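Dihydroorotase (Campylobacter jejuni subsp. jejuni, PDB 3PNU) probably catalyses the reversible, zinc-dependent cyclisation of N-carbamoyl-L-aspartate to dihydroorotate, the third step of de novo pyrimidine biosynthesis. Local coordinates at residues 74-77 and 78-81; 102-105 and 106-110; 244-247 and 248-252. All blocks are in the same frame, centred on the assembly; numbering follows the deposited sequence.

Contact 1 of 3, residues 74-77 and 78-81; sequences KAYK and MRIL
Ile-80 lays its CD1 methyl over one face of the Tyr-76 ring. The methyl sits 3.9 Å from the ring centroid and 13° off the normal, which makes this a CH-pi contact one helical turn apart. With chi1 at 179°, CG trans to the amide N, the Tyr-76 ring offers a face to Ile-80. This is the tight, buried side. Leu-43 of helix 40-51, Ile-59 of strand 56-59 and Met-93 of strand 90-93 also pack on the pair. Arg-79 bends back at chi3, and its guanidinium lies with one face over Tyr-76 CA. Arg-79 NH2 comes 3.7 Å from Tyr-76 CB, and the ring and guanidinium planes are 39° apart. The solvent side is looser. There Lys-74 and Met-78 run side by side, and Lys-74 CG meets Met-78 CE at 3.9 Å. Backbone i to i+4 bonds, such as Met-78 N to Lys-74 O at 2.8 Å, hold the turn. The chemistry is that of an amphipathic helix in a beta-alpha-beta unit: largely apolar groups face strands 56-59 and 90-93, the Tyr-76 hydroxyl bonds weakly to Arg-38 O, and a salt bridge to Asp-39 probably balances the Arg-79 charge at the border.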
loop_
_atom_site.group_PDB
_atom_site.type_symbol
_atom_site.label_atom_id
_atom_site.label_comp_id
_atom_site.label_asym_id
_atom_site.label_seq_id
_atom_site.Cartn_x
_atom_site.Cartn_y
_atom_site.Cartn_z
ATOM N N LYS A 74 5.706 -3.622 36.790
ATOM C CA LYS A 74 5.360 -2.712 37.899
ATOM C C LYS A 74 5.980 -1.350 37.635
ATOM O O LYS A 74 5.317 -0.317 37.737
ATOM C CB LYS A 74 5.885 -3.229 39.252
ATOM C CG LYS A 74 5.544 -2.299 40.463
ATOM C CD LYS A 74 6.401 -2.592 41.735
ATOM C CE LYS A 74 6.212 -4.011 42.315
ATOM N NZ LYS A 74 4.825 -4.265 42.824
ATOM N N ALA A 75 7.264 -1.366 37.290
ATOM C CA ALA A 75 8.007 -0.151 37.000
ATOM C C ALA A 75 7.300 0.691 35.936
ATOM O O ALA A 75 7.098 1.887 36.122
ATOM C CB ALA A 75 9.431 -0.507 36.555
ATOM N N TYR A 76 6.912 0.054 34.827
ATOM C CA TYR A 76 6.220 0.745 33.715
ATOM C C TYR A 76 4.856 1.264 34.160
ATOM O O TYR A 76 4.459 2.386 33.821
ATOM C CB TYR A 76 6.102 -0.209 32.518
ATOM C CG TYR A 76 5.400 0.338 31.295
ATOM C CD1 TYR A 76 5.675 1.617 30.821
ATOM C CD2 TYR A 76 4.520 -0.457 30.560
ATOM C CE1 TYR A 76 5.052 2.118 29.695
ATOM C CE2 TYR A 76 3.899 0.028 29.408
ATOM C CZ TYR A 76 4.165 1.311 28.983
ATOM O OH TYR A 76 3.556 1.803 27.858
ATOM N N LYS A 77 4.142 0.440 34.925
ATOM C CA LYS A 77 2.834 0.833 35.464
ATOM C C LYS A 77 2.996 2.123 36.261
ATOM O O LYS A 77 2.268 3.100 36.041
ATOM C CB LYS A 77 2.258 -0.261 36.361
ATOM C CG LYS A 77 0.877 0.069 36.930
ATOM C CD LYS A 77 0.278 -1.119 37.691
ATOM C CE LYS A 77 -1.155 -0.841 38.114
ATOM N NZ LYS A 77 -1.760 -1.969 38.874
ATOM N N MET A 78 3.966 2.128 37.179
ATOM C CA MET A 78 4.207 3.319 37.980
ATOM C C MET A 78 4.377 4.507 37.052
ATOM O O MET A 78 3.738 5.545 37.246
ATOM C CB MET A 78 5.443 3.171 38.890
ATOM C CG MET A 78 5.314 2.110 40.010
ATOM S SD MET A 78 3.898 2.327 41.152
ATOM C CE MET A 78 4.134 0.917 42.269
ATOM N N ARG A 79 5.219 4.348 36.028
ATOM C CA ARG A 79 5.462 5.440 35.079
ATOM C C ARG A 79 4.158 5.894 34.432
ATOM O O ARG A 79 3.923 7.087 34.281
ATOM C CB ARG A 79 6.509 5.058 34.011
ATOM C CG ARG A 79 7.893 4.728 34.565
ATOM C CD ARG A 79 8.985 4.720 33.471
ATOM N NE ARG A 79 8.888 3.604 32.532
ATOM C CZ ARG A 79 9.425 2.405 32.742
ATOM N NH1 ARG A 79 10.079 2.147 33.865
ATOM N NH2 ARG A 79 9.296 1.443 31.840
ATOM N N ILE A 80 3.303 4.940 34.064
ATOM C CA ILE A 80 2.014 5.285 33.454
ATOM C C ILE A 80 1.177 6.083 34.441
ATOM O O ILE A 80 0.651 7.139 34.097
ATOM C CB ILE A 80 1.195 4.044 32.983
ATOM C CG1 ILE A 80 1.983 3.229 31.957
ATOM C CG2 ILE A 80 -0.122 4.497 32.361
ATOM C CD1 ILE A 80 1.362 1.926 31.595
ATOM N N LEU A 81 1.058 5.581 35.665
ATOM C CA LEU A 81 0.267 6.270 36.701
ATOM C C LEU A 81 0.700 7.722 36.924
ATOM O O LEU A 81 -0.147 8.601 37.079
ATOM C CB LEU A 81 0.284 5.486 38.009
ATOM C CG LEU A 81 -0.491 4.168 37.960
ATOM C CD1 LEU A 81 -0.298 3.412 39.275
ATOM C CD2 LEU A 81 -1.984 4.400 37.662
#

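Contact 2 of 3, residues 102-105 and 106-110; sequences EKFL and YSAKD
Phe-104 O takes the hydroxyl of Ser-107, with OG to O at 2.8 Å. The backbone N atoms of Ser-107 and Ala-108 add weak bonds to the same oxygen, so three donors share it. Ser-107 OG stands between its own backbone N and carbonyl carbon (chi1 68°). That torsion turns the hydroxyl back along the helix to the carbonyl three residues earlier. The hydroxyl approaches at an angle, tilted 32° from the carbonyl plane.

The next carbonyl is shared too. Leu-105 O receives Ala-108 N at 3.1 Å, from well above the carbonyl plane, and Lys-109 N more weakly. The start of the helix is more regular: Tyr-106 N bonds to Glu-102 O at 2.8 Å. After this one good i to i+4 bond, the next, Ser-107 N to Lys-103 O, is already weak, and i to i+3 bonds join in, as happens when a helix runs out.

The side chains touch lightly. Glu-102 and Tyr-106 lie alongside each other and point the same way, with carboxylate and ring planes 27° apart. Glu-102 OE1 is 3.8 Å from Tyr-106 CB. On another side, Ala-108 CB lies obliquely to the Phe-104 ring, 4.4 Å from CE2. Further along the chain, Lys-109 NZ makes a salt bridge with Asp-110 OD2 at 2.8 Å, a pairing of neighbours in the chain.

Helix 102-108 is short and lies away from the annotated sites. Asp-101 OD1 bonds to Phe-104 N near its start, and the Phe-104 ring stacks with Tyr-100. Leu-105 is buried against Ala-144 and Met-145 of helix 135-147, while Ser-107 and Ala-108 touch Leu-70 at the beginning of helix 70-84.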
loop_
_atom_site.group_PDB
_atom_site.type_symbol
_atom_site.label_atom_id
_atom_site.label_comp_id
_atom_site.label_asym_id
_atom_site.label_seq_id
_atom_site.Cartn_x
_atom_site.Cartn_y
_atom_site.Cartn_z
ATOM N N GLU A 102 4.005 -22.408 34.761
ATOM C CA GLU A 102 2.869 -22.251 35.665
ATOM C C GLU A 102 3.243 -21.421 36.885
ATOM O O GLU A 102 2.528 -20.479 37.248
ATOM C CB GLU A 102 2.319 -23.618 36.075
ATOM C CG GLU A 102 0.933 -23.599 36.752
ATOM C CD GLU A 102 0.924 -23.012 38.174
ATOM O OE1 GLU A 102 -0.169 -22.610 38.645
ATOM O OE2 GLU A 102 1.999 -22.950 38.822
ATOM N N LYS A 103 4.373 -21.747 37.505
ATOM C CA LYS A 103 4.815 -21.023 38.693
ATOM C C LYS A 103 4.885 -19.522 38.432
ATOM O O LYS A 103 4.393 -18.724 39.226
ATOM C CB LYS A 103 6.165 -21.560 39.205
ATOM C CG LYS A 103 6.660 -20.859 40.467
ATOM C CD LYS A 103 7.831 -21.570 41.164
ATOM C CE LYS A 103 8.083 -20.926 42.539
ATOM N NZ LYS A 103 9.118 -21.627 43.354
ATOM N N PHE A 104 5.480 -19.122 37.321
ATOM C CA PHE A 104 5.574 -17.693 37.032
ATOM C C PHE A 104 4.211 -17.055 36.771
ATOM O O PHE A 104 3.954 -15.914 37.186
ATOM C CB PHE A 104 6.483 -17.425 35.840
ATOM C CG PHE A 104 6.473 -15.989 35.401
ATOM C CD1 PHE A 104 7.377 -15.084 35.922
ATOM C CD2 PHE A 104 5.533 -15.537 34.486
ATOM C CE1 PHE A 104 7.364 -13.758 35.524
ATOM C CE2 PHE A 104 5.514 -14.215 34.087
ATOM C CZ PHE A 104 6.434 -13.324 34.609
ATOM N N LEU A 105 3.351 -17.788 36.068
ATOM C CA LEU A 105 2.022 -17.293 35.735
ATOM C C LEU A 105 1.169 -17.117 36.981
ATOM O O LEU A 105 0.434 -16.136 37.085
ATOM C CB LEU A 105 1.323 -18.219 34.732
ATOM C CG LEU A 105 1.901 -18.234 33.308
ATOM C CD1 LEU A 105 1.248 -19.324 32.457
ATOM C CD2 LEU A 105 1.743 -16.883 32.658
ATOM N N TYR A 106 1.268 -18.054 37.924
ATOM C CA TYR A 106 0.492 -17.958 39.162
ATOM C C TYR A 106 0.823 -16.697 39.969
ATOM O O TYR A 106 -0.048 -16.123 40.603
ATOM C CB TYR A 106 0.672 -19.197 40.050
ATOM C CG TYR A 106 -0.054 -19.059 41.385
ATOM C CD1 TYR A 106 -1.396 -19.414 41.511
ATOM C CD2 TYR A 106 0.599 -18.551 42.511
ATOM C CE1 TYR A 106 -2.062 -19.276 42.722
ATOM C CE2 TYR A 106 -0.058 -18.409 43.720
ATOM C CZ TYR A 106 -1.385 -18.775 43.823
ATOM O OH TYR A 106 -2.042 -18.636 45.028
ATOM N N SER A 107 2.076 -16.269 39.936
ATOM C CA SER A 107 2.473 -15.079 40.666
ATOM C C SER A 107 2.083 -13.797 39.943
ATOM O O SER A 107 2.043 -12.733 40.555
ATOM C CB SER A 107 3.984 -15.074 40.894
ATOM O OG SER A 107 4.686 -14.918 39.676
ATOM N N ALA A 108 1.789 -13.888 38.647
ATOM C CA ALA A 108 1.453 -12.703 37.848
ATOM C C ALA A 108 -0.037 -12.485 37.560
ATOM O O ALA A 108 -0.430 -11.384 37.190
ATOM C CB ALA A 108 2.218 -12.760 36.530
ATOM N N LYS A 109 -0.860 -13.512 37.749
ATOM C CA LYS A 109 -2.294 -13.439 37.409
ATOM C C LYS A 109 -3.082 -12.228 37.919
ATOM O O LYS A 109 -4.022 -11.774 37.255
ATOM C CB LYS A 109 -3.012 -14.716 37.855
ATOM C CG LYS A 109 -3.104 -14.897 39.346
ATOM C CD LYS A 109 -3.723 -16.249 39.705
ATOM C CE LYS A 109 -3.863 -16.430 41.219
ATOM N NZ LYS A 109 -4.734 -15.357 41.803
ATOM N N ASP A 110 -2.716 -11.721 39.092
ATOM C CA ASP A 110 -3.408 -10.586 39.680
ATOM C C ASP A 110 -2.739 -9.288 39.336
ATOM O O ASP A 110 -3.303 -8.238 39.571
ATOM C CB ASP A 110 -3.508 -10.760 41.189
ATOM C CG ASP A 110 -4.300 -12.004 41.569
ATOM O OD1 ASP A 110 -5.380 -12.220 40.977
ATOM O OD2 ASP A 110 -3.850 -12.759 42.455
#

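Contact 3 of 3, residues 244-247 and 248-252; sequences ALCE and LAFSG
This is a local contact at the C-terminal end of helix 239-250, closed by a Schellman motif just before strand 256-258. Gly-252 takes positive phi (68°), and its N bonds back to Ala-249 O at 2.9 Å. Ser-251 N bonds to Glu-247 O at 3.2 Å, from above the carbonyl plane. Ser-251 OG is 2.8 Å from that same Glu-247 O and 3.1 Å from Leu-248 O; its proton may serve either. On the apolar side, Phe-250 turns its ring back over the preceding turn, with CG beside its own backbone N (chi1 -60°). Cys-246 CA lies over one face of the ring, offset toward the rim. Cys-246 CB reaches Phe-250 CE2 at 3.4 Å, and SG stands obliquely 4.7 Å from the ring centroid, a sulfur-aromatic contact. Phe-293 meets the same ring edge-to-face. Leu-248 points to another side, onto Cys-196 and Lys-200 of helix 193-201, with Glu-247 OE2 3.5 Å from its CD2. Phe-250 O accepts bonds from Ser-297 OG and Asn-301 ND2, and Gly-252 O from Asn-309 ND2. Several carbonyls at the helix end thus find polar donors, while the Phe-250 ring packs against Cys-246 and Phe-293 in mainly apolar contacts.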
loop_
_atom_site.group_PDB
_atom_site.type_symbol
_atom_site.label_atom_id
_atom_site.label_comp_id
_atom_site.label_asym_id
_atom_site.label_seq_id
_atom_site.Cartn_x
_atom_site.Cartn_y
_atom_site.Cartn_z
ATOM N N ALA A 244 -18.096 -5.957 6.970
ATOM C CA ALA A 244 -18.273 -7.002 7.986
ATOM C C ALA A 244 -17.859 -6.512 9.375
ATOM O O ALA A 244 -18.515 -6.844 10.365
ATOM C CB ALA A 244 -17.527 -8.246 7.619
ATOM N N LEU A 245 -16.779 -5.721 9.448
ATOM C CA LEU A 245 -16.328 -5.165 10.728
ATOM C C LEU A 245 -17.404 -4.215 11.277
ATOM O O LEU A 245 -17.724 -4.253 12.469
ATOM C CB LEU A 245 -14.995 -4.417 10.576
ATOM C CG LEU A 245 -13.775 -5.263 10.170
ATOM C CD1 LEU A 245 -12.597 -4.419 9.695
ATOM C CD2 LEU A 245 -13.352 -6.164 11.327
ATOM N N CYS A 246 -17.951 -3.363 10.401
ATOM C CA CYS A 246 -18.987 -2.408 10.799
ATOM C C CYS A 246 -20.258 -3.120 11.286
ATOM O O CYS A 246 -20.857 -2.730 12.269
ATOM C CB CYS A 246 -19.320 -1.445 9.646
ATOM S SG CYS A 246 -18.035 -0.269 9.312
ATOM N N GLU A 247 -20.658 -4.165 10.589
ATOM C CA GLU A 247 -21.828 -4.940 10.972
ATOM C C GLU A 247 -21.663 -5.512 12.396
ATOM O O GLU A 247 -22.614 -5.527 13.172
ATOM C CB GLU A 247 -22.080 -6.020 9.915
ATOM C CG GLU A 247 -23.340 -6.874 10.073
ATOM C CD GLU A 247 -23.183 -8.048 11.052
ATOM O OE1 GLU A 247 -24.178 -8.788 11.259
ATOM O OE2 GLU A 247 -22.071 -8.247 11.602
ATOM N N LEU A 248 -20.460 -5.945 12.761
ATOM C CA LEU A 248 -20.245 -6.496 14.099
ATOM C C LEU A 248 -20.253 -5.396 15.142
ATOM O O LEU A 248 -20.856 -5.535 16.197
ATOM C CB LEU A 248 -18.934 -7.287 14.196
ATOM C CG LEU A 248 -18.812 -8.632 13.467
ATOM C CD1 LEU A 248 -17.423 -9.212 13.709
ATOM C CD2 LEU A 248 -19.877 -9.637 13.914
ATOM N N ALA A 249 -19.563 -4.307 14.855
ATOM C CA ALA A 249 -19.497 -3.194 15.784
ATOM C C ALA A 249 -20.868 -2.539 15.943
ATOM O O ALA A 249 -21.361 -2.372 17.060
ATOM C CB ALA A 249 -18.461 -2.168 15.320
ATOM N N PHE A 250 -21.499 -2.195 14.828
ATOM C CA PHE A 250 -22.796 -1.503 14.875
ATOM C C PHE A 250 -23.891 -2.308 15.533
ATOM O O PHE A 250 -24.773 -1.728 16.152
ATOM C CB PHE A 250 -23.267 -1.037 13.491
ATOM C CG PHE A 250 -22.335 -0.070 12.816
ATOM C CD1 PHE A 250 -21.591 0.831 13.551
ATOM C CD2 PHE A 250 -22.273 -0.007 11.436
ATOM C CE1 PHE A 250 -20.745 1.744 12.918
ATOM C CE2 PHE A 250 -21.439 0.905 10.806
ATOM C CZ PHE A 250 -20.676 1.779 11.553
ATOM N N SER A 251 -23.844 -3.631 15.402
ATOM C CA SER A 251 -24.849 -4.491 16.016
ATOM C C SER A 251 -24.526 -4.751 17.493
ATOM O O SER A 251 -25.310 -5.366 18.193
ATOM C CB SER A 251 -24.905 -5.828 15.304
ATOM O OG SER A 251 -23.703 -6.568 15.535
ATOM N N GLY A 252 -23.368 -4.295 17.955
ATOM C CA GLY A 252 -22.946 -4.520 19.330
ATOM C C GLY A 252 -22.644 -5.972 19.657
ATOM O O GLY A 252 -22.637 -6.341 20.824
#

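The three contacts each lie within one helix and follow in series along the chain. Contacts 1 and 2 are neighbours, with centres 19 Å apart and nearest atoms about 6 Å apart. Contact 3 lies on the opposite side of the chain's centre from contact 1, 34 Å between centres, and 35 Å from contact 2. Neither contact 1 nor contact 3 reaches the zinc ions, but each has a side chain near a zinc ligand. The Tyr-76 side chain is about 11 Å from a zinc ion and about 7 Å from that of His-36. The Leu-245 side chain is about 13 Å from a zinc ion and about 8 Å from that of His-189.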